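Local coordinates for heat shock protein 16 (Schizosaccharomyces pombe, PDB 3W1Z), which probably acts as a small heat shock protein chaperone that binds unfolded proteins, and assembles into a 16-subunit oligomer, at residues P55-E60 with G75-E80; V62-H65 with K70-I73; V64-G69 with V126-V131. All coordinates share one frame; numbering follows the deposited sequence.

Contact 1 of 3, residues P55-E60 with G75-E80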
ATOM      1  N   PRO B  55      16.469 -12.624  30.229  1.00 28.70           N
ATOM      2  CA  PRO B  55      17.798 -13.046  30.684  1.00 27.49           C
ATOM      3  C   PRO B  55      18.544 -11.919  31.395  1.00 21.12           C
ATOM      4  O   PRO B  55      18.514 -10.777  30.940  1.00 25.80           O
ATOM      5  CB  PRO B  55      18.508 -13.418  29.380  1.00 27.27           C
ATOM      6  CG  PRO B  55      17.855 -12.571  28.350  1.00 20.01           C
ATOM      7  CD  PRO B  55      16.415 -12.453  28.766  1.00 16.79           C
ATOM      8  N   GLY B  56      19.202 -12.244  32.503  1.00 25.45           N
ATOM      9  CA  GLY B  56      19.979 -11.264  33.240  1.00 22.53           C
ATOM     10  C   GLY B  56      19.132 -10.360  34.116  1.00 26.47           C
ATOM     11  O   GLY B  56      19.612  -9.347  34.624  1.00 26.81           O
ATOM     12  N   VAL B  57      17.868 -10.728  34.294  1.00 29.21           N
ATOM     13  CA  VAL B  57      16.958  -9.959  35.135  1.00 28.24           C
ATOM     14  C   VAL B  57      16.695 -10.687  36.448  1.00 26.78           C
ATOM     15  O   VAL B  57      16.294 -11.851  36.454  1.00 26.28           O
ATOM     16  CB  VAL B  57      15.614  -9.697  34.429  1.00 35.82           C
ATOM     17  CG1 VAL B  57      14.685  -8.899  35.332  1.00 27.00           C
ATOM     18  CG2 VAL B  57      15.839  -8.970  33.114  1.00 29.88           C
ATOM     19  N   LYS B  58      16.935  -9.998  37.558  1.00 30.45           N
ATOM     20  CA  LYS B  58      16.683 -10.559  38.880  1.00 35.65           C
ATOM     21  C   LYS B  58      15.182 -10.668  39.127  1.00 43.65           C
ATOM     22  O   LYS B  58      14.407  -9.845  38.637  1.00 35.17           O
ATOM     23  CB  LYS B  58      17.325  -9.681  39.953  1.00 44.19           C
ATOM     24  CG  LYS B  58      18.824  -9.493  39.793  1.00 41.39           C
ATOM     25  CD  LYS B  58      19.250  -8.133  40.318  1.00 45.74           C
ATOM     26  CE  LYS B  58      20.495  -8.227  41.180  1.00 40.01           C
ATOM     27  NZ  LYS B  58      20.862  -6.899  41.747  1.00 39.29           N
ATOM     28  N   LYS B  59      14.777 -11.682  39.888  1.00 45.63           N
ATOM     29  CA  LYS B  59      13.364 -11.903  40.186  1.00 43.13           C
ATOM     30  C   LYS B  59      12.746 -10.708  40.906  1.00 39.92           C
ATOM     31  O   LYS B  59      11.567 -10.403  40.728  1.00 45.85           O
ATOM     32  CB  LYS B  59      13.172 -13.185  41.006  1.00 46.21           C
ATOM     33  CG  LYS B  59      11.724 -13.450  41.403  1.00 53.65           C
ATOM     34  CD  LYS B  59      11.391 -14.935  41.421  1.00 48.59           C
ATOM     35  CE  LYS B  59      12.017 -15.647  42.607  1.00 50.50           C
ATOM     36  NZ  LYS B  59      11.552 -17.060  42.697  1.00 56.66           N
ATOM     37  N   GLU B  60      13.554 -10.027  41.710  1.00 34.96           N
ATOM     38  CA  GLU B  60      13.094  -8.857  42.445  1.00 48.31           C
ATOM     39  C   GLU B  60      12.838  -7.682  41.504  1.00 47.37           C
ATOM     40  O   GLU B  60      12.136  -6.735  41.858  1.00 41.98           O
ATOM     41  CB  GLU B  60      14.126  -8.459  43.502  1.00 47.25           C
ATOM     42  CG  GLU B  60      15.337  -7.730  42.936  1.00 49.16           C
ATOM     43  CD  GLU B  60      16.622  -8.081  43.658  1.00 59.92           C
ATOM     44  OE1 GLU B  60      17.267  -7.164  44.210  1.00 50.08           O
ATOM     45  OE2 GLU B  60      16.990  -9.275  43.667  1.00 48.16           O
ATOM     46  N   GLY B  75       9.722  -3.974  34.276  1.00 29.92           N
ATOM     47  CA  GLY B  75      10.912  -4.112  35.091  1.00 33.36           C
ATOM     48  C   GLY B  75      12.121  -3.405  34.521  1.00 34.05           C
ATOM     49  O   GLY B  75      11.999  -2.444  33.763  1.00 33.07           O
ATOM     50  N   GLU B  76      13.299  -3.891  34.894  1.00 33.74           N
ATOM     51  CA  GLU B  76      14.546  -3.249  34.511  1.00 30.76           C
ATOM     52  C   GLU B  76      15.601  -4.288  34.151  1.00 38.39           C
ATOM     53  O   GLU B  76      15.695  -5.337  34.790  1.00 28.05           O
ATOM     54  CB  GLU B  76      15.044  -2.387  35.671  1.00 36.82           C
ATOM     55  CG  GLU B  76      16.142  -1.404  35.316  1.00 41.69           C
ATOM     56  CD  GLU B  76      16.563  -0.566  36.508  1.00 56.90           C
ATOM     57  OE1 GLU B  76      16.709  -1.134  37.611  1.00 58.23           O
ATOM     58  OE2 GLU B  76      16.737   0.660  36.346  1.00 62.84           O
ATOM     59  N   VAL B  77      16.386  -4.000  33.119  1.00 42.97           N
ATOM     60  CA  VAL B  77      17.562  -4.806  32.825  1.00 38.88           C
ATOM     61  C   VAL B  77      18.797  -3.958  33.086  1.00 31.72           C
ATOM     62  O   VAL B  77      19.105  -3.036  32.333  1.00 36.42           O
ATOM     63  CB  VAL B  77      17.576  -5.300  31.369  1.00 34.07           C
ATOM     64  CG1 VAL B  77      18.745  -6.249  31.147  1.00 36.35           C
ATOM     65  CG2 VAL B  77      16.265  -5.987  31.030  1.00 30.55           C
ATOM     66  N   VAL B  78      19.504  -4.284  34.161  1.00 27.51           N
ATOM     67  CA  VAL B  78      20.651  -3.502  34.593  1.00 33.48           C
ATOM     68  C   VAL B  78      21.928  -4.008  33.937  1.00 26.48           C
ATOM     69  O   VAL B  78      22.145  -5.214  33.833  1.00 18.42           O
ATOM     70  CB  VAL B  78      20.806  -3.547  36.134  1.00 45.63           C
ATOM     71  CG1 VAL B  78      22.125  -2.929  36.572  1.00 26.85           C
ATOM     72  CG2 VAL B  78      19.637  -2.845  36.806  1.00 35.12           C
ATOM     73  N   ASN B  79      22.775  -3.081  33.502  1.00 25.38           N
ATOM     74  CA  ASN B  79      24.076  -3.454  32.977  1.00 29.67           C
ATOM     75  C   ASN B  79      25.069  -3.448  34.127  1.00 29.59           C
ATOM     76  O   ASN B  79      25.440  -2.392  34.640  1.00 33.09           O
ATOM     77  CB  ASN B  79      24.512  -2.462  31.897  1.00 23.05           C
ATOM     78  CG  ASN B  79      25.828  -2.842  31.245  1.00 26.87           C
ATOM     79  OD1 ASN B  79      26.284  -3.980  31.356  1.00 18.45           O
ATOM     80  ND2 ASN B  79      26.443  -1.888  30.555  1.00 29.67           N
ATOM     81  N   GLU B  80      25.509  -4.638  34.520  1.00 28.26           N
ATOM     82  CA  GLU B  80      26.385  -4.787  35.675  1.00 34.29           C
ATOM     83  C   GLU B  80      27.815  -4.438  35.295  1.00 28.40           C
ATOM     84  O   GLU B  80      28.651  -4.159  36.153  1.00 41.75           O
ATOM     85  CB  GLU B  80      26.307  -6.213  36.223  1.00 31.79           C
ATOM     86  CG  GLU B  80      24.899  -6.649  36.602  1.00 29.55           C
ATOM     87  CD  GLU B  80      24.854  -8.038  37.211  1.00 49.18           C
ATOM     88  OE1 GLU B  80      25.492  -8.957  36.654  1.00 47.34           O
ATOM     89  OE2 GLU B  80      24.181  -8.209  38.249  1.00 59.73           O
TER
HETATM   90  O   HOH W   1      21.677  -7.671  33.312  1.00 23.41           O
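Gly56 O and Val78 O are joined through a single water that donates to both carbonyls, at 3.0 Å from its oxygen to Gly56 O and 2.6 Å to Val78 O. With both of its protons committed, the water ties Gly56, early in the 55-60 loop, to Val78, just past the end of strand 70-77, and no direct hydrogen bond runs between the two segments. Apolar contact takes over at the adjoining residues, Val57 and Val77. The two valines cross at about a right angle, meeting through Val57 CG2 and Val77 CG2 at 3.7 Å. In each valine CG2 stands beside the backbone N, which brings these two methyls, rather than the CG1 pair, together. The other branch of Val57, CG1, rests against Glu76 O at 3.7 Å. Gly56 has a positive phi (79°), which favours glycine and lets the chain turn just before Val57. Farther out, Lys58 NZ and Glu80 OE2 stay 5.0 Å apart, so any attraction between these opposite charges is probably weak. Strand 70-77 is paired with strand 98-105, Gly75 bonding to Phe100 and Val77 to Gly98, while Gly56 makes backbone hydrogen bonds to a second subunit. The loop leaves strand 47-53 of one sheet, passes the end of strand 70-77, and enters strand 62-67 of the other sheet, with helix 82-86 following shortly after residues 75-80.

Contact 2 of 3, residues V62-H65 with K70-I73; sequences VQVH and KLTI
The side chains of His65 and Thr72 run alongside each other on one face of the sheet, in the same direction, the imidazole leaning over its neighbour: His65 NE2 approaches Thr72 CB at 3.3 Å and His65 CE1 lies 3.8 Å from Thr72 CG2. The ring is brought there by its first torsion, CG sitting between the backbone N and the carbonyl carbon (chi1 68°), and one ring face covers Thr72 O. Beneath it the two residues form a hydrogen-bonded antiparallel pair, His65 N to Thr72 O and Thr72 N to His65 O, each 2.9 Å. Putting an alanine in place of His65 would probably uncover CB and the methyl of Thr72 and leave a gap where the ring lay. The opposite face is aliphatic. Val64 CG1 meets Leu71 CD1 at 3.8 Å, the side chains slanting across each other, whereas Val62 and Ile73 lie parallel and touch through their CG2 methyls at 4.0 Å. Strands 62-67 and 70-77 make a beta hairpin of the alpha-crystallin domain. Val62 and Val64 receive Ile142 of a third subunit, and His65 pairs with a strand of that chain, consistent with the C-terminal IXI docking of small heat shock proteins.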
ATOM      1  N   VAL B  62      11.463  -7.876  38.391  1.00 30.14           N
ATOM      2  CA  VAL B  62      10.333  -8.063  37.490  1.00 36.69           C
ATOM      3  C   VAL B  62       9.016  -7.900  38.246  1.00 37.78           C
ATOM      4  O   VAL B  62       8.909  -8.280  39.411  1.00 39.97           O
ATOM      5  CB  VAL B  62      10.389  -9.440  36.773  1.00 33.34           C
ATOM      6  CG1 VAL B  62      10.404 -10.576  37.781  1.00 36.41           C
ATOM      7  CG2 VAL B  62       9.230  -9.599  35.795  1.00 34.31           C
ATOM      8  N   GLN B  63       8.030  -7.296  37.591  1.00 37.54           N
ATOM      9  CA  GLN B  63       6.681  -7.236  38.135  1.00 30.49           C
ATOM     10  C   GLN B  63       5.647  -7.587  37.069  1.00 41.53           C
ATOM     11  O   GLN B  63       5.794  -7.244  35.893  1.00 38.58           O
ATOM     12  CB  GLN B  63       6.383  -5.870  38.756  1.00 38.30           C
ATOM     13  CG  GLN B  63       6.344  -4.726  37.771  1.00 44.26           C
ATOM     14  CD  GLN B  63       5.792  -3.455  38.383  1.00 63.76           C
ATOM     15  OE1 GLN B  63       6.542  -2.547  38.739  1.00 60.69           O
ATOM     16  NE2 GLN B  63       4.471  -3.383  38.508  1.00 50.02           N
ATOM     17  N   VAL B  64       4.607  -8.292  37.501  1.00 42.09           N
ATOM     18  CA  VAL B  64       3.522  -8.701  36.625  1.00 34.17           C
ATOM     19  C   VAL B  64       2.207  -8.225  37.215  1.00 40.75           C
ATOM     20  O   VAL B  64       1.894  -8.541  38.362  1.00 42.89           O
ATOM     21  CB  VAL B  64       3.460 -10.235  36.502  1.00 37.33           C
ATOM     22  CG1 VAL B  64       2.246 -10.657  35.683  1.00 33.77           C
ATOM     23  CG2 VAL B  64       4.742 -10.778  35.896  1.00 28.27           C
ATOM     24  N   HIS B  65       1.436  -7.459  36.450  1.00 42.21           N
ATOM     25  CA  HIS B  65       0.098  -7.104  36.912  1.00 46.35           C
ATOM     26  C   HIS B  65      -0.968  -7.264  35.832  1.00 49.24           C
ATOM     27  O   HIS B  65      -0.666  -7.298  34.639  1.00 41.80           O
ATOM     28  CB  HIS B  65       0.057  -5.707  37.549  1.00 44.22           C
ATOM     29  CG  HIS B  65       0.279  -4.581  36.589  1.00 43.42           C
ATOM     30  ND1 HIS B  65       1.377  -3.752  36.654  1.00 48.98           N
ATOM     31  CD2 HIS B  65      -0.472  -4.126  35.554  1.00 42.90           C
ATOM     32  CE1 HIS B  65       1.303  -2.844  35.697  1.00 37.04           C
ATOM     33  NE2 HIS B  65       0.190  -3.052  35.016  1.00 50.83           N
ATOM     34  N   LYS B  70      -6.005  -6.749  30.363  1.00 55.89           N
ATOM     35  CA  LYS B  70      -4.667  -6.416  29.874  1.00 52.11           C
ATOM     36  C   LYS B  70      -3.558  -6.822  30.843  1.00 44.69           C
ATOM     37  O   LYS B  70      -3.496  -6.340  31.974  1.00 46.60           O
ATOM     38  CB  LYS B  70      -4.561  -4.926  29.529  1.00 46.28           C
ATOM     39  CG  LYS B  70      -5.444  -4.504  28.365  1.00 58.95           C
ATOM     40  CD  LYS B  70      -5.075  -3.122  27.847  1.00 56.24           C
ATOM     41  CE  LYS B  70      -5.976  -2.713  26.691  1.00 54.31           C
ATOM     42  NZ  LYS B  70      -5.540  -1.440  26.057  1.00 59.47           N
ATOM     43  N   LEU B  71      -2.683  -7.712  30.385  1.00 36.47           N
ATOM     44  CA  LEU B  71      -1.563  -8.183  31.189  1.00 38.17           C
ATOM     45  C   LEU B  71      -0.305  -7.369  30.901  1.00 35.63           C
ATOM     46  O   LEU B  71       0.070  -7.175  29.742  1.00 39.12           O
ATOM     47  CB  LEU B  71      -1.297  -9.664  30.919  1.00 35.40           C
ATOM     48  CG  LEU B  71      -0.215 -10.329  31.773  1.00 38.93           C
ATOM     49  CD1 LEU B  71      -0.660 -10.424  33.225  1.00 30.75           C
ATOM     50  CD2 LEU B  71       0.144 -11.702  31.222  1.00 32.15           C
ATOM     51  N   THR B  72       0.342  -6.898  31.962  1.00 35.36           N
ATOM     52  CA  THR B  72       1.553  -6.098  31.833  1.00 33.23           C
ATOM     53  C   THR B  72       2.720  -6.698  32.610  1.00 37.46           C
ATOM     54  O   THR B  72       2.613  -6.980  33.808  1.00 34.63           O
ATOM     55  CB  THR B  72       1.330  -4.647  32.305  1.00 33.47           C
ATOM     56  OG1 THR B  72       0.359  -4.011  31.464  1.00 45.54           O
ATOM     57  CG2 THR B  72       2.631  -3.858  32.249  1.00 39.12           C
ATOM     58  N   ILE B  73       3.833  -6.898  31.909  1.00 42.26           N
ATOM     59  CA  ILE B  73       5.075  -7.332  32.530  1.00 30.62           C
ATOM     60  C   ILE B  73       6.085  -6.205  32.409  1.00 30.74           C
ATOM     61  O   ILE B  73       6.426  -5.795  31.304  1.00 28.69           O
ATOM     62  CB  ILE B  73       5.663  -8.572  31.832  1.00 20.30           C
ATOM     63  CG1 ILE B  73       4.642  -9.713  31.787  1.00 27.52           C
ATOM     64  CG2 ILE B  73       6.945  -9.009  32.521  1.00 21.55           C
ATOM     65  CD1 ILE B  73       3.860  -9.788  30.488  1.00 28.99           C
TER

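Contact 3 of 3, residues V64-G69 with V126-V131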
ATOM      1  N   VAL B  64       4.607  -8.292  37.501  1.00 42.09           N
ATOM      2  CA  VAL B  64       3.522  -8.701  36.625  1.00 34.17           C
ATOM      3  C   VAL B  64       2.207  -8.225  37.215  1.00 40.75           C
ATOM      4  O   VAL B  64       1.894  -8.541  38.362  1.00 42.89           O
ATOM      5  CB  VAL B  64       3.460 -10.235  36.502  1.00 37.33           C
ATOM      6  CG1 VAL B  64       2.246 -10.657  35.683  1.00 33.77           C
ATOM      7  CG2 VAL B  64       4.742 -10.778  35.896  1.00 28.27           C
ATOM      8  N   HIS B  65       1.436  -7.459  36.450  1.00 42.21           N
ATOM      9  CA  HIS B  65       0.098  -7.104  36.912  1.00 46.35           C
ATOM     10  C   HIS B  65      -0.968  -7.264  35.832  1.00 49.24           C
ATOM     11  O   HIS B  65      -0.666  -7.298  34.639  1.00 41.80           O
ATOM     12  CB  HIS B  65       0.057  -5.707  37.549  1.00 44.22           C
ATOM     13  CG  HIS B  65       0.279  -4.581  36.589  1.00 43.42           C
ATOM     14  ND1 HIS B  65       1.377  -3.752  36.654  1.00 48.98           N
ATOM     15  CD2 HIS B  65      -0.472  -4.126  35.554  1.00 42.90           C
ATOM     16  CE1 HIS B  65       1.303  -2.844  35.697  1.00 37.04           C
ATOM     17  NE2 HIS B  65       0.190  -3.052  35.016  1.00 50.83           N
ATOM     18  N   TYR B  66      -2.217  -7.372  36.272  1.00 52.36           N
ATOM     19  CA  TYR B  66      -3.343  -7.576  35.373  1.00 44.30           C
ATOM     20  C   TYR B  66      -4.450  -6.572  35.681  1.00 51.68           C
ATOM     21  O   TYR B  66      -4.903  -6.470  36.823  1.00 54.09           O
ATOM     22  CB  TYR B  66      -3.868  -9.008  35.521  1.00 44.36           C
ATOM     23  CG  TYR B  66      -5.051  -9.336  34.640  1.00 54.25           C
ATOM     24  CD1 TYR B  66      -4.876  -9.949  33.407  1.00 54.22           C
ATOM     25  CD2 TYR B  66      -6.346  -9.036  35.045  1.00 54.57           C
ATOM     26  CE1 TYR B  66      -5.956 -10.249  32.604  1.00 63.04           C
ATOM     27  CE2 TYR B  66      -7.428  -9.329  34.250  1.00 60.69           C
ATOM     28  CZ  TYR B  66      -7.231  -9.934  33.031  1.00 63.81           C
ATOM     29  OH  TYR B  66      -8.319 -10.228  32.245  1.00 66.45           O
ATOM     30  N   ASP B  67      -4.865  -5.818  34.668  1.00 53.97           N
ATOM     31  CA  ASP B  67      -5.983  -4.897  34.828  1.00 53.07           C
ATOM     32  C   ASP B  67      -6.932  -4.953  33.632  1.00 56.76           C
ATOM     33  O   ASP B  67      -6.530  -4.654  32.502  1.00 61.51           O
ATOM     34  CB  ASP B  67      -5.475  -3.468  35.025  1.00 54.70           C
ATOM     35  CG  ASP B  67      -6.585  -2.499  35.389  1.00 64.78           C
ATOM     36  OD1 ASP B  67      -7.658  -2.957  35.830  1.00 67.65           O
ATOM     37  OD2 ASP B  67      -6.376  -1.278  35.245  1.00 70.99           O
ATOM     38  N   SER B  68      -8.182  -5.335  33.897  1.00 62.13           N
ATOM     39  CA  SER B  68      -9.264  -5.338  32.906  1.00 62.75           C
ATOM     40  C   SER B  68      -8.870  -5.874  31.530  1.00 55.40           C
ATOM     41  O   SER B  68      -8.904  -5.144  30.541  1.00 54.80           O
ATOM     42  CB  SER B  68      -9.857  -3.934  32.762  1.00 66.81           C
ATOM     43  OG  SER B  68      -8.886  -3.015  32.290  1.00 68.81           O
ATOM     44  N   GLY B  69      -8.520  -7.152  31.468  1.00 56.46           N
ATOM     45  CA  GLY B  69      -8.201  -7.793  30.206  1.00 49.89           C
ATOM     46  C   GLY B  69      -6.836  -7.475  29.621  1.00 56.52           C
ATOM     47  O   GLY B  69      -6.534  -7.884  28.501  1.00 59.09           O
ATOM     48  N   VAL B 126       3.655 -16.677  32.752  1.00 47.46           N
ATOM     49  CA  VAL B 126       2.405 -16.284  33.387  1.00 43.88           C
ATOM     50  C   VAL B 126       1.304 -17.239  32.942  1.00 50.31           C
ATOM     51  O   VAL B 126       1.232 -17.610  31.770  1.00 48.06           O
ATOM     52  CB  VAL B 126       2.015 -14.837  33.028  1.00 40.35           C
ATOM     53  CG1 VAL B 126       0.764 -14.414  33.787  1.00 44.37           C
ATOM     54  CG2 VAL B 126       3.163 -13.888  33.328  1.00 36.08           C
ATOM     55  N   THR B 127       0.458 -17.643  33.881  1.00 58.40           N
ATOM     56  CA  THR B 127      -0.629 -18.566  33.580  1.00 58.35           C
ATOM     57  C   THR B 127      -1.983 -17.985  33.968  1.00 55.53           C
ATOM     58  O   THR B 127      -2.255 -17.747  35.145  1.00 56.44           O
ATOM     59  CB  THR B 127      -0.432 -19.918  34.289  1.00 59.90           C
ATOM     60  OG1 THR B 127       0.239 -19.706  35.538  1.00 66.29           O
ATOM     61  CG2 THR B 127       0.406 -20.850  33.430  1.00 47.00           C
ATOM     62  N   LEU B 128      -2.830 -17.758  32.968  1.00 56.84           N
ATOM     63  CA  LEU B 128      -4.159 -17.212  33.205  1.00 66.49           C
ATOM     64  C   LEU B 128      -5.225 -18.256  32.884  1.00 66.33           C
ATOM     65  O   LEU B 128      -5.426 -18.608  31.723  1.00 60.83           O
ATOM     66  CB  LEU B 128      -4.387 -15.947  32.369  1.00 61.83           C
ATOM     67  CG  LEU B 128      -3.350 -14.820  32.459  1.00 53.43           C
ATOM     68  CD1 LEU B 128      -2.234 -15.007  31.437  1.00 58.23           C
ATOM     69  CD2 LEU B 128      -4.013 -13.463  32.284  1.00 49.95           C
ATOM     70  N   PRO B 129      -5.901 -18.770  33.920  1.00 66.85           N
ATOM     71  CA  PRO B 129      -6.940 -19.783  33.718  1.00 73.43           C
ATOM     72  C   PRO B 129      -8.183 -19.177  33.079  1.00 71.20           C
ATOM     73  O   PRO B 129      -8.644 -18.136  33.540  1.00 66.23           O
ATOM     74  CB  PRO B 129      -7.259 -20.258  35.144  1.00 72.12           C
ATOM     75  CG  PRO B 129      -6.378 -19.444  36.073  1.00 70.62           C
ATOM     76  CD  PRO B 129      -5.886 -18.271  35.303  1.00 61.66           C
ATOM     77  N   LYS B 130      -8.730 -19.824  32.057  1.00 67.46           N
ATOM     78  CA  LYS B 130      -9.939 -19.320  31.417  1.00 65.29           C
ATOM     79  C   LYS B 130     -11.187 -19.945  32.020  1.00 70.22           C
ATOM     80  O   LYS B 130     -11.231 -21.146  32.283  1.00 75.82           O
ATOM     81  CB  LYS B 130      -9.925 -19.580  29.909  1.00 65.84           C
ATOM     82  CG  LYS B 130      -8.836 -18.852  29.146  1.00 66.08           C
ATOM     83  CD  LYS B 130      -8.904 -19.194  27.667  1.00 63.43           C
ATOM     84  CE  LYS B 130      -8.921 -20.699  27.461  1.00 67.99           C
ATOM     85  NZ  LYS B 130      -8.909 -21.073  26.021  1.00 68.85           N
ATOM     86  N   VAL B 131     -12.200 -19.115  32.241  1.00 73.21           N
ATOM     87  CA  VAL B 131     -13.507 -19.600  32.656  1.00 70.28           C
ATOM     88  C   VAL B 131     -14.514 -19.323  31.541  1.00 75.86           C
ATOM     89  O   VAL B 131     -14.485 -18.262  30.919  1.00 68.85           O
ATOM     90  CB  VAL B 131     -13.959 -18.960  33.989  1.00 70.11           C
ATOM     91  CG1 VAL B 131     -13.003 -19.344  35.107  1.00 73.86           C
ATOM     92  CG2 VAL B 131     -14.044 -17.445  33.863  1.00 71.11           C
TER
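Val64 and Val126 reach toward each other tip to tip, CG1 of the first meeting CG2 of the second at 4.1 Å. This is one of two apolar meetings. In the other, Leu128 brings CD2 obliquely to the Tyr66 ring, 3.8 Å from both Tyr66 CD1 and Tyr66 CE1. Ile106, Ile110 and Ile115 also pack on Tyr66. With CG anti to the backbone N (chi1 180°), the Tyr66 ring extends toward the strand of Leu128. Val64 and Tyr66 alternate with His65 along one strand as Val126 and Leu128 do with Thr127 along the other, which puts each pair on the side of its strand that faces the other. Polar bonds stay away from this packing: Ser68 OG donates weakly to Asp67 O, 2.9 Å away, Thr127 OG1 bonds to Glu116 O, and Lys130 NZ forms a salt bridge with Glu43. Asp67 OD2 bonds weakly to Ser134 of a third subunit. No hydrogen bond links the two segments, and their nearest CA atoms, those of Val64 and Val126, stand 8.3 Å apart; the joint therefore rests on buried methyl and ring surfaces, as expected where the two sheets of a beta sandwich face each other.

How the contacts relate
All three contacts belong to the alpha-crystallin domain. Along the chain, the segments of contact 2 fall between those of contact 1, and contact 3 starts from the same strand as contact 2 but ends much later, on strand 123-129. Contacts 2 and 3 lie about 9 Å apart between centres and share Val64 and His65; Leu71 of the hairpin packs against Val126, Leu128 and Tyr66, so hairpin and sheet-to-sheet packing merge into one core. Contact 1 lies farther off, about 15 Å from contact 2 and 23 Å from contact 3, at the other end of strand 70-77. Contacts 2 and 3 touch the third subunit; contact 1 reaches the second and third.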